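Local coordinates for putative uncharacterized protein (Cricetid herpesvirus 2, PDB 4ZKQ) that binds chemokines, probably serving the virus as a decoy receptor that keeps them from host receptors, at residues 63-68 with 192-197; 110-115 with 144-149; 202-207 with 244-249; 240-245 with 257-262. One frame throughout, in Å; residues are numbered along the deposited sequence. Where two conformers were deposited one is given.

Contact 2 is the buried one of the four, contact 1 lies at the surface, and contacts 3 and 4 are partly buried. Contacts 1 and 2 both reach the same four-stranded antiparallel sheet, at its outermost strands 63-65 and 108-111. Contacts 1, 3 and 4 all reach the large mixed sheet that holds strands 190-195, 206-223, 233-244 and 260-263. Contacts 2, 3 and 4 are bridged by backbone hydrogen bonds, whereas contact 1 rests on side chains packing on each other and on backbone. Phe244 and Tyr245 belong to both contact 3 and contact 4, and a sugar lies on the Phe244 ring. Tyr261 of contact 4 reaches Leu147 of contact 2, and Met259 meets Leu66 of contact 1.

Contact 1 of 4, residues 63-68 with 192-197; sequences LDLLEK and MKQVDC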
# COMPACT_ATOMS: atom_id res chain seq x y z
N LEU A 63 -15.43 -5.41 13.57
CA LEU A 63 -16.02 -4.81 14.76
C LEU A 63 -17.50 -4.56 14.51
O LEU A 63 -17.90 -4.23 13.39
CB LEU A 63 -15.34 -3.49 15.11
CG LEU A 63 -14.19 -3.47 16.12
CD1 LEU A 63 -13.82 -2.02 16.37
CD2 LEU A 63 -14.54 -4.16 17.42
N ASP A 64 -18.31 -4.69 15.55
CA ASP A 64 -19.72 -4.38 15.42
C ASP A 64 -19.88 -2.87 15.49
O ASP A 64 -19.68 -2.26 16.53
CB ASP A 64 -20.56 -5.07 16.50
CG ASP A 64 -22.05 -4.85 16.30
OD1 ASP A 64 -22.59 -5.31 15.27
OD2 ASP A 64 -22.68 -4.23 17.18
N LEU A 65 -20.23 -2.28 14.35
CA LEU A 65 -20.32 -0.83 14.22
C LEU A 65 -21.54 -0.46 13.40
O LEU A 65 -21.78 -1.05 12.34
CB LEU A 65 -19.06 -0.26 13.55
CG LEU A 65 -17.72 -0.47 14.26
CD1 LEU A 65 -16.59 -0.12 13.32
CD2 LEU A 65 -17.63 0.38 15.51
N LEU A 66 -22.30 0.53 13.88
CA LEU A 66 -23.53 0.95 13.21
C LEU A 66 -24.36 -0.26 12.79
O LEU A 66 -24.88 -0.32 11.68
CB LEU A 66 -23.20 1.84 12.01
CG LEU A 66 -22.55 3.17 12.38
CD1 LEU A 66 -22.06 3.93 11.16
CD2 LEU A 66 -23.53 4.04 13.16
N GLU A 67 -24.42 -1.24 13.69
CA GLU A 67 -25.32 -2.40 13.59
C GLU A 67 -24.95 -3.47 12.56
O GLU A 67 -25.77 -4.33 12.23
CB GLU A 67 -26.75 -1.91 13.32
CG GLU A 67 -27.23 -0.86 14.32
CD GLU A 67 -28.71 -0.51 14.18
OE1 GLU A 67 -29.44 -1.26 13.50
OE2 GLU A 67 -29.13 0.50 14.77
N LYS A 68 -23.71 -3.45 12.08
CA LYS A 68 -23.19 -4.55 11.26
C LYS A 68 -21.73 -4.83 11.59
O LYS A 68 -21.02 -3.95 12.08
CB LYS A 68 -23.31 -4.25 9.77
CG LYS A 68 -24.73 -4.12 9.24
CD LYS A 68 -24.71 -3.92 7.73
CE LYS A 68 -26.08 -3.56 7.17
NZ LYS A 68 -26.03 -3.25 5.71
N MET A 192 -7.98 -2.97 15.80
CA MET A 192 -8.98 -1.92 15.59
C MET A 192 -9.81 -1.72 16.86
O MET A 192 -10.16 -2.68 17.54
CB MET A 192 -9.88 -2.26 14.41
CG MET A 192 -10.69 -3.52 14.58
SD MET A 192 -11.45 -4.11 13.04
CE MET A 192 -12.25 -2.62 12.44
N LYS A 193 -10.09 -0.47 17.17
CA LYS A 193 -10.95 -0.15 18.31
C LYS A 193 -11.74 1.13 18.06
O LYS A 193 -11.23 2.09 17.48
CB LYS A 193 -10.12 -0.00 19.59
CG LYS A 193 -9.04 1.08 19.54
CD LYS A 193 -8.45 1.33 20.92
CE LYS A 193 -7.20 2.22 20.84
NZ LYS A 193 -7.27 3.37 21.78
N GLN A 194 -12.99 1.13 18.50
CA GLN A 194 -13.79 2.34 18.42
C GLN A 194 -13.29 3.34 19.45
O GLN A 194 -13.00 2.97 20.59
CB GLN A 194 -15.27 2.03 18.64
CG GLN A 194 -16.14 3.26 18.57
CD GLN A 194 -17.61 2.93 18.67
OE1 GLN A 194 -17.98 1.77 18.88
NE2 GLN A 194 -18.45 3.94 18.52
N VAL A 195 -13.16 4.59 19.02
CA VAL A 195 -12.73 5.68 19.89
C VAL A 195 -13.76 6.80 19.81
O VAL A 195 -14.55 6.86 18.88
CB VAL A 195 -11.34 6.21 19.50
CG1 VAL A 195 -10.27 5.17 19.77
CG2 VAL A 195 -11.33 6.65 18.03
N ASP A 196 -13.73 7.70 20.79
CA ASP A 196 -14.61 8.86 20.78
C ASP A 196 -14.16 9.83 19.70
O ASP A 196 -12.96 10.10 19.56
CB ASP A 196 -14.62 9.55 22.14
CG ASP A 196 -15.17 8.67 23.25
OD1 ASP A 196 -16.25 8.07 23.05
OD2 ASP A 196 -14.52 8.57 24.31
N CYS A 197 -15.10 10.34 18.93
CA CYS A 197 -14.79 11.38 17.96
C CYS A 197 -14.49 12.68 18.73
O CYS A 197 -15.27 13.09 19.59
CB CYS A 197 -15.96 11.57 16.98
SG CYS A 197 -16.39 10.09 16.03
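Leu63 and Met192 reach toward each other tip to tip. On Leu63, CB starts 4.2 Å from Met192 CE, the methyl at the end of the methionine. One atom further out, Leu63 CG sits 3.8 Å from Met192 CG and a little farther from the sulphur. The CD1 methyl still touches Met192 CG and reaches the backbone beyond it, 3.9 Å from Gln194 N and at a similar distance from Met192 O and Lys193 CA. Met192 meets this approach with CG set between its own backbone N and carbonyl carbon (chi1 62°). A bend at chi3 (-50°) brings its CE round beside Leu63 CB.

The second pairing is smaller and mixed in character. Gln194 is extended, with CG anti to the backbone N, and slides past Leu65 in the opposite direction; Leu65 CD2 lies 3.7 Å from Gln194 OE1. A methyl thus packs against the amide end of an exposed side chain.

Residues 65-68 form a type I' turn that reverses the chain into strand 68-74, and Arg151 donates hydrogen bonds to Leu65 O from NH1 and to Leu66 O from NH2. The axes of strands 63-65 and 192-195 are 8.5 Å apart at 29°, too far for backbone pairing. Strand 63-65 is an outermost strand of its four-stranded sheet, whereas 190-195 pairs with 206-223, where Leu65 also touches Ile209 and Gln194 touches Thr207.

Contact 2 of 4, residues 110-115 with 144-149; sequences FGPNKE and EESLAV
The Phe110 ring has Val149 over one face: Val149 CB stands 3.4 Å above the ring plane, displaced from the centre toward the rim, in a CH-pi contact. The nearest ring atom to Val149 CB is CZ, at 3.4 Å; of the two methyls, CG1 lies by CZ and CE1, CG2 by CE2 and CZ. Phe110 and Val149 lie side by side and point the same way. In Phe110, chi1 of 56° puts CG between the backbone N and the carbonyl carbon, and with chi2 at -83° the ring turns a face to Val149. Elsewhere the ring touches Met259 and Tyr261.

At the backbone the two residues form an antiparallel hydrogen-bonded pair: Phe110 N donates to Val149 O at 3.0 Å, and Val149 N returns a straighter bond to Phe110 O at 2.9 Å. The pairing stops there. Leu147 O, buried without a hydrogen-bonding partner, instead faces carbon: Pro112 CD at 3.2 Å, and Gly111 CA at 3.3 Å in a CA-H...O contact. The proline ring also presses on Ser146, with Pro112 CG only 3.5 Å from Ser146 CB, a tight fit. Ser146 OG bonds back to Thr143 O.

Gly111 to Lys114 form a type II turn, Pro112 and Asn113 at its corners, closed by backbone bonds in both directions between Gly111 and Lys114. This is a two-residue beta-hairpin whose first strand, 108-111, is an outermost strand of a four-stranded antiparallel sheet and pairs there with 147-152.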
# COMPACT_ATOMS: atom_id res chain seq x y z
N PHE A 110 -17.46 -0.64 0.36
CA PHE A 110 -17.20 0.62 -0.32
C PHE A 110 -15.74 0.98 -0.19
O PHE A 110 -14.98 0.40 0.58
CB PHE A 110 -18.10 1.75 0.22
CG PHE A 110 -18.01 1.97 1.70
CD1 PHE A 110 -18.76 1.20 2.58
CD2 PHE A 110 -17.23 2.98 2.22
CE1 PHE A 110 -18.70 1.41 3.94
CE2 PHE A 110 -17.17 3.20 3.59
CZ PHE A 110 -17.91 2.42 4.45
N GLY A 111 -15.33 1.95 -0.99
CA GLY A 111 -13.96 2.41 -1.00
C GLY A 111 -13.90 3.69 -1.79
O GLY A 111 -14.94 4.23 -2.17
N PRO A 112 -12.69 4.18 -2.05
CA PRO A 112 -12.60 5.42 -2.81
C PRO A 112 -13.11 5.22 -4.24
O PRO A 112 -12.71 4.26 -4.90
CB PRO A 112 -11.11 5.73 -2.79
CG PRO A 112 -10.46 4.36 -2.73
CD PRO A 112 -11.37 3.56 -1.83
N ASN A 113 -13.98 6.12 -4.67
CA ASN A 113 -14.53 6.14 -6.02
C ASN A 113 -15.67 5.15 -6.21
O ASN A 113 -16.19 5.01 -7.32
CB ASN A 113 -13.45 5.87 -7.08
CG ASN A 113 -13.77 6.49 -8.44
OD1 ASN A 113 -14.26 7.62 -8.51
ND2 ASN A 113 -13.50 5.76 -9.51
N LYS A 114 -16.08 4.46 -5.15
CA LYS A 114 -17.12 3.44 -5.29
C LYS A 114 -18.03 3.37 -4.07
O LYS A 114 -17.62 2.94 -3.00
CB LYS A 114 -16.48 2.07 -5.54
CG LYS A 114 -17.46 0.94 -5.81
CD LYS A 114 -18.32 1.17 -7.04
CE LYS A 114 -19.18 -0.06 -7.36
NZ LYS A 114 -20.39 0.24 -8.18
N GLU A 115 -19.28 3.76 -4.28
CA GLU A 115 -20.29 3.80 -3.23
C GLU A 115 -20.59 2.44 -2.63
O GLU A 115 -20.34 1.41 -3.26
CB GLU A 115 -21.59 4.39 -3.80
CG GLU A 115 -22.32 3.43 -4.75
CD GLU A 115 -23.46 4.09 -5.50
OE1 GLU A 115 -23.87 5.21 -5.12
OE2 GLU A 115 -23.95 3.49 -6.48
N GLU A 144 -2.82 5.98 -1.91
CA GLU A 144 -2.31 4.94 -1.02
C GLU A 144 -2.98 4.85 0.33
O GLU A 144 -3.04 3.78 0.93
CB GLU A 144 -0.82 5.15 -0.74
CG GLU A 144 0.10 4.75 -1.85
CD GLU A 144 1.53 4.73 -1.37
OE1 GLU A 144 1.79 5.08 -0.19
OE2 GLU A 144 2.41 4.36 -2.17
N GLU A 145 -3.44 6.00 0.82
CA GLU A 145 -4.00 6.10 2.17
C GLU A 145 -5.47 5.69 2.23
O GLU A 145 -6.07 5.64 3.31
CB GLU A 145 -3.84 7.53 2.68
CG GLU A 145 -2.49 8.15 2.35
CD GLU A 145 -2.18 9.36 3.20
OE1 GLU A 145 -2.34 10.49 2.70
OE2 GLU A 145 -1.77 9.17 4.36
N SER A 146 -6.05 5.37 1.08
CA SER A 146 -7.47 5.06 1.02
C SER A 146 -7.79 3.73 1.68
O SER A 146 -6.89 2.95 1.99
CB SER A 146 -7.96 5.05 -0.43
OG SER A 146 -7.68 6.29 -1.04
N LEU A 147 -9.08 3.49 1.87
CA LEU A 147 -9.55 2.34 2.61
C LEU A 147 -10.62 1.58 1.86
O LEU A 147 -11.34 2.15 1.04
CB LEU A 147 -10.11 2.78 3.96
CG LEU A 147 -9.24 3.73 4.78
CD1 LEU A 147 -10.04 4.22 5.97
CD2 LEU A 147 -7.96 3.04 5.22
N ALA A 148 -10.70 0.29 2.14
CA ALA A 148 -11.82 -0.53 1.72
C ALA A 148 -12.55 -0.94 2.98
O ALA A 148 -11.91 -1.30 3.97
CB ALA A 148 -11.36 -1.74 0.95
N VAL A 149 -13.87 -0.85 2.95
CA VAL A 149 -14.68 -1.16 4.11
C VAL A 149 -15.65 -2.25 3.72
O VAL A 149 -16.32 -2.16 2.69
CB VAL A 149 -15.44 0.08 4.62
CG1 VAL A 149 -16.22 -0.25 5.89
CG2 VAL A 149 -14.47 1.20 4.90

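Contact 3 of 4, residues 202-207 with 244-249; sequences VLENQT and FYKRQP. With NAG (2-acetamido-2-deoxy-beta-D-glucopyranose), chain B; NAG (2-acetamido-2-deoxy-beta-D-glucopyranose), chain C.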
# COMPACT_ATOMS: atom_id res chain seq x y z
N VAL A 202 -18.89 15.60 11.01
CA VAL A 202 -19.03 15.94 9.60
C VAL A 202 -19.90 14.91 8.88
O VAL A 202 -20.28 15.11 7.72
CB VAL A 202 -17.66 16.04 8.91
CG1 VAL A 202 -16.82 17.12 9.57
CG2 VAL A 202 -16.94 14.71 8.96
N LEU A 203 -20.22 13.82 9.57
CA LEU A 203 -21.08 12.77 9.04
C LEU A 203 -22.24 12.49 9.98
O LEU A 203 -22.11 12.65 11.19
CB LEU A 203 -20.30 11.48 8.84
CG LEU A 203 -19.19 11.41 7.79
CD1 LEU A 203 -18.57 10.02 7.83
CD2 LEU A 203 -19.73 11.71 6.41
N GLU A 204 -23.35 12.03 9.43
CA GLU A 204 -24.44 11.55 10.25
C GLU A 204 -24.08 10.20 10.86
O GLU A 204 -23.51 9.34 10.19
CB GLU A 204 -25.73 11.45 9.44
CG GLU A 204 -26.12 12.77 8.78
CD GLU A 204 -26.13 13.93 9.76
OE1 GLU A 204 -26.92 13.87 10.73
OE2 GLU A 204 -25.34 14.88 9.57
N ASN A 205 -24.42 10.03 12.14
CA ASN A 205 -24.11 8.82 12.89
C ASN A 205 -22.61 8.51 12.87
O ASN A 205 -22.19 7.36 12.77
CB ASN A 205 -24.93 7.64 12.35
CG ASN A 205 -26.28 7.53 13.05
OD1 ASN A 205 -26.73 8.49 13.66
ND2 ASN A 205 -26.91 6.36 12.97
N GLN A 206 -21.82 9.57 13.01
CA GLN A 206 -20.37 9.47 12.90
C GLN A 206 -19.81 8.54 13.96
O GLN A 206 -20.09 8.67 15.15
CB GLN A 206 -19.72 10.84 13.00
CG GLN A 206 -18.21 10.79 12.80
CD GLN A 206 -17.61 12.14 12.49
OE1 GLN A 206 -18.18 12.93 11.75
NE2 GLN A 206 -16.44 12.41 13.07
N THR A 207 -19.00 7.60 13.49
CA THR A 207 -18.39 6.58 14.33
C THR A 207 -16.90 6.56 14.02
O THR A 207 -16.51 6.40 12.86
CB THR A 207 -19.01 5.20 14.07
OG1 THR A 207 -20.43 5.28 14.24
CG2 THR A 207 -18.45 4.15 15.03
N PHE A 244 -22.74 8.64 7.40
CA PHE A 244 -23.48 8.96 6.19
C PHE A 244 -23.44 10.45 5.93
O PHE A 244 -23.60 11.26 6.85
CB PHE A 244 -24.93 8.49 6.29
CG PHE A 244 -25.07 7.07 6.76
CD1 PHE A 244 -25.07 6.78 8.11
CD2 PHE A 244 -25.20 6.03 5.86
CE1 PHE A 244 -25.20 5.48 8.55
CE2 PHE A 244 -25.33 4.73 6.29
CZ PHE A 244 -25.33 4.45 7.64
N TYR A 245 -23.26 10.80 4.66
CA TYR A 245 -23.26 12.19 4.22
C TYR A 245 -24.61 12.80 4.54
O TYR A 245 -25.65 12.17 4.31
CB TYR A 245 -22.97 12.28 2.73
CG TYR A 245 -22.75 13.69 2.23
CD1 TYR A 245 -21.58 14.37 2.52
CD2 TYR A 245 -23.72 14.33 1.47
CE1 TYR A 245 -21.37 15.65 2.07
CE2 TYR A 245 -23.52 15.62 1.01
CZ TYR A 245 -22.34 16.27 1.32
OH TYR A 245 -22.13 17.55 0.87
N LYS A 246 -24.61 14.01 5.07
CA LYS A 246 -25.85 14.73 5.27
C LYS A 246 -26.35 15.28 3.94
O LYS A 246 -25.70 16.14 3.35
CB LYS A 246 -25.62 15.85 6.29
CG LYS A 246 -26.80 16.74 6.50
CD LYS A 246 -28.03 15.91 6.64
CE LYS A 246 -29.08 16.67 7.36
NZ LYS A 246 -29.16 18.13 7.04
N ARG A 247 -27.48 14.78 3.46
CA ARG A 247 -28.03 15.22 2.18
C ARG A 247 -29.12 16.28 2.36
O ARG A 247 -30.16 16.02 2.96
CB ARG A 247 -28.59 14.03 1.40
CG ARG A 247 -27.63 12.85 1.31
CD ARG A 247 -28.10 11.82 0.30
NE ARG A 247 -27.64 12.13 -1.05
CZ ARG A 247 -26.40 11.91 -1.48
NH1 ARG A 247 -25.49 11.41 -0.66
NH2 ARG A 247 -26.07 12.22 -2.73
N GLN A 248 -28.87 17.47 1.83
CA GLN A 248 -29.85 18.56 1.84
C GLN A 248 -31.06 18.26 0.95
O GLN A 248 -30.90 17.70 -0.14
CB GLN A 248 -29.20 19.87 1.39
CG GLN A 248 -28.04 20.32 2.26
CD GLN A 248 -28.41 20.43 3.72
OE1 GLN A 248 -27.75 19.85 4.59
NE2 GLN A 248 -29.47 21.17 4.01
N PRO A 249 -32.26 18.67 1.38
CA PRO A 249 -33.46 18.44 0.56
C PRO A 249 -33.39 19.05 -0.84
O PRO A 249 -32.86 20.15 -0.99
CB PRO A 249 -34.58 19.11 1.38
CG PRO A 249 -34.06 19.17 2.78
CD PRO A 249 -32.59 19.36 2.65
C1 NAG B . -28.18 6.17 13.63
C2 NAG B . -29.25 7.15 13.27
C3 NAG B . -30.38 6.44 12.51
C4 NAG B . -29.75 5.46 11.53
C5 NAG B . -29.17 4.32 12.33
C6 NAG B . -28.01 3.65 11.61
C7 NAG B . -29.63 9.13 14.75
C8 NAG B . -30.16 9.67 16.04
N2 NAG B . -29.74 7.72 14.47
O3 NAG B . -31.14 7.37 11.81
O4 NAG B . -30.79 5.03 10.67
O5 NAG B . -28.69 4.81 13.58
O6 NAG B . -28.36 2.31 11.28
O7 NAG B . -29.13 9.90 13.94
C1 NAG C . -30.43 4.70 9.30
C2 NAG C . -29.66 5.76 8.59
C3 NAG C . -29.49 5.36 7.10
C4 NAG C . -29.01 3.91 6.93
C5 NAG C . -29.69 2.95 7.87
C6 NAG C . -28.96 1.61 7.85
C7 NAG C . -29.73 8.23 8.30
C8 NAG C . -30.49 9.51 8.38
N2 NAG C . -30.37 6.98 8.66
O3 NAG C . -28.56 6.20 6.51
O4 NAG C . -29.26 3.51 5.60
O5 NAG C . -29.68 3.47 9.19
O6 NAG C . -29.55 0.71 8.77
O7 NAG C . -28.57 8.24 7.93
O HOH W 1 -22.59 15.03 6.14
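Backbone hydrogen bonds join Glu204 and Phe244 as an antiparallel hydrogen-bonded pair: Glu204 N donates to Phe244 O at 2.7 Å, and Phe244 N to Glu204 O at 3.0 Å. A water may extend the link, donating to Val202 O; its contact with Lys246 N is doubtfully short. Gln206 OE1 is gripped by two donors, Val202 N at 2.9 Å and Leu203 N at 3.1 Å, which ties down the type II turn from Leu203 to Gln206.

Van der Waals packing joins the longer side chains. A bend at chi2 (-51°) swings Glu204 CD toward Lys246, leaving OE2 3.4 Å from Lys246 CB. The acid lies against the aliphatic base of the lysine, its OE2 5.6 Å from Lys246 NZ, so any attraction would be long-range.

The glycan makes the third kind of contact. Asn205 ND2 is covalently bonded to C1 of the first N-acetylglucosamine, and the second sugar, linked to O4 of the first, folds back over Phe244. Its O3 stands 3.4 Å above the ring plane, over the centre, while its C4 is 3.8 Å from Phe244 CZ. At the ring edge, near the plane, lie Glu204 O and Asn205 CB.

The chain turns a corner at Asn205, and Thr207 then pairs with Leu242 as strand 206-223 runs beside 233-244. Leu203 reaches across to Val260 and Val262 of strand 260-263.

Contact 4 of 4, residues 240-245 with 257-262; sequences TALGFY and KGMVYV. With NAG (2-acetamido-2-deoxy-beta-D-glucopyranose), chain C.
Gly258 turns its carbonyl toward Phe244, with Gly258 O 3.5 Å from the ring atom CD2. The same oxygen takes a hydrogen bond from a water that accepts one from Tyr245 N, bridging the two segments just past the last paired residues. The positive phi of Gly258 (82°) suits a residue without a side chain.

Met259 comes next, its CG anti to the backbone N (chi1 -173°) and 3.4 Å from Gly243 O. Met259 SD lies 4.1 Å from Leu242 CB, and CE sits 3.8 Å from Phe244 CZ, the two side chains crossing at a slant. Glu116 accepts from the backbone N.

At Val260 the ladder begins: Val260 N donates to Gly243 O at 2.8 Å, and Gly243 N gives a longer bond to Val260 O at 3.2 Å. This is antiparallel pairing of 260-263 on strand 233-244, whose other flank is held by 206-223 in the large mixed sheet. Val260 CG2 also rests on Gly243 O.

Tyr261 and Leu242 form the non-hydrogen-bonded pair, with Leu242 CD2 3.7 Å from Tyr261 CB. The tyrosine leads away to touch Phe110 and Ser146, and its OH accepts from Leu147 N in the neighbouring four-stranded sheet.

Val262 completes the run with Ala241: Val262 N donates to Ala241 O at 2.9 Å, and Val262 O accepts from Ala241 N almost in line with its carbonyl bond.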
# COMPACT_ATOMS: atom_id res chain seq x y z
N THR A 240 -10.21 6.85 11.43
CA THR A 240 -11.25 6.82 10.41
C THR A 240 -12.63 7.10 10.98
O THR A 240 -13.03 6.47 11.95
CB THR A 240 -11.28 5.46 9.70
OG1 THR A 240 -9.95 5.10 9.30
CG2 THR A 240 -12.18 5.52 8.49
N ALA A 241 -13.36 8.02 10.34
CA ALA A 241 -14.77 8.26 10.65
C ALA A 241 -15.68 7.54 9.65
O ALA A 241 -15.57 7.74 8.45
CB ALA A 241 -15.06 9.75 10.63
N LEU A 242 -16.57 6.69 10.17
CA LEU A 242 -17.62 6.08 9.36
C LEU A 242 -18.94 6.78 9.62
O LEU A 242 -19.19 7.25 10.72
CB LEU A 242 -17.77 4.60 9.69
CG LEU A 242 -16.53 3.72 9.50
CD1 LEU A 242 -16.90 2.28 9.73
CD2 LEU A 242 -15.94 3.92 8.13
N GLY A 243 -19.81 6.82 8.61
CA GLY A 243 -21.11 7.45 8.74
C GLY A 243 -21.77 7.73 7.41
O GLY A 243 -21.41 7.12 6.39
N PHE A 244 -22.74 8.64 7.40
CA PHE A 244 -23.48 8.96 6.19
C PHE A 244 -23.44 10.45 5.93
O PHE A 244 -23.60 11.26 6.85
CB PHE A 244 -24.93 8.49 6.29
CG PHE A 244 -25.07 7.07 6.76
CD1 PHE A 244 -25.07 6.78 8.11
CD2 PHE A 244 -25.20 6.03 5.86
CE1 PHE A 244 -25.20 5.48 8.55
CE2 PHE A 244 -25.33 4.73 6.29
CZ PHE A 244 -25.33 4.45 7.64
N TYR A 245 -23.26 10.80 4.66
CA TYR A 245 -23.26 12.19 4.22
C TYR A 245 -24.61 12.80 4.54
O TYR A 245 -25.65 12.17 4.31
CB TYR A 245 -22.97 12.28 2.73
CG TYR A 245 -22.75 13.69 2.23
CD1 TYR A 245 -21.58 14.37 2.52
CD2 TYR A 245 -23.72 14.33 1.47
CE1 TYR A 245 -21.37 15.65 2.07
CE2 TYR A 245 -23.52 15.62 1.01
CZ TYR A 245 -22.34 16.27 1.32
OH TYR A 245 -22.13 17.55 0.87
N LYS A 257 -24.72 7.99 -1.81
CA LYS A 257 -25.58 7.55 -0.73
C LYS A 257 -24.94 6.31 -0.09
O LYS A 257 -23.95 5.79 -0.60
CB LYS A 257 -26.98 7.27 -1.26
CG LYS A 257 -28.08 7.50 -0.24
CD LYS A 257 -29.44 7.67 -0.92
CE LYS A 257 -30.55 7.33 0.04
NZ LYS A 257 -31.89 7.32 -0.61
N GLY A 258 -25.50 5.86 1.03
CA GLY A 258 -24.94 4.73 1.77
C GLY A 258 -23.80 5.14 2.68
O GLY A 258 -23.49 6.32 2.81
N MET A 259 -23.14 4.17 3.32
CA MET A 259 -22.08 4.52 4.26
C MET A 259 -20.83 4.98 3.52
O MET A 259 -20.51 4.48 2.44
CB MET A 259 -21.74 3.35 5.18
CG MET A 259 -20.77 3.74 6.28
SD MET A 259 -20.53 2.45 7.51
CE MET A 259 -22.19 2.34 8.20
N VAL A 260 -20.15 5.93 4.13
CA VAL A 260 -18.90 6.48 3.61
C VAL A 260 -17.88 6.52 4.73
O VAL A 260 -18.20 6.22 5.88
CB VAL A 260 -19.08 7.90 3.06
CG1 VAL A 260 -20.04 7.89 1.91
CG2 VAL A 260 -19.57 8.83 4.16
N TYR A 261 -16.65 6.91 4.39
CA TYR A 261 -15.65 7.19 5.41
C TYR A 261 -15.01 8.54 5.15
O TYR A 261 -15.03 9.04 4.02
CB TYR A 261 -14.59 6.08 5.49
CG TYR A 261 -13.59 6.03 4.34
CD1 TYR A 261 -12.56 6.94 4.25
CD2 TYR A 261 -13.68 5.04 3.37
CE1 TYR A 261 -11.65 6.89 3.22
CE2 TYR A 261 -12.77 4.99 2.33
CZ TYR A 261 -11.76 5.91 2.26
OH TYR A 261 -10.85 5.86 1.23
N VAL A 262 -14.44 9.11 6.20
CA VAL A 262 -13.61 10.30 6.11
C VAL A 262 -12.35 10.05 6.94
O VAL A 262 -12.42 9.44 8.00
CB VAL A 262 -14.35 11.56 6.63
CG1 VAL A 262 -13.41 12.75 6.71
CG2 VAL A 262 -15.52 11.89 5.73
C1 NAG C . -30.43 4.70 9.30
C2 NAG C . -29.66 5.76 8.59
C3 NAG C . -29.49 5.36 7.10
C4 NAG C . -29.01 3.91 6.93
C5 NAG C . -29.69 2.95 7.87
C6 NAG C . -28.96 1.61 7.85
C7 NAG C . -29.73 8.23 8.30
C8 NAG C . -30.49 9.51 8.38
N2 NAG C . -30.37 6.98 8.66
O3 NAG C . -28.56 6.20 6.51
O4 NAG C . -29.26 3.51 5.60
O5 NAG C . -29.68 3.47 9.19
O6 NAG C . -29.55 0.71 8.77
O7 NAG C . -28.57 8.24 7.93
O HOH W 2 -23.60 8.84 2.23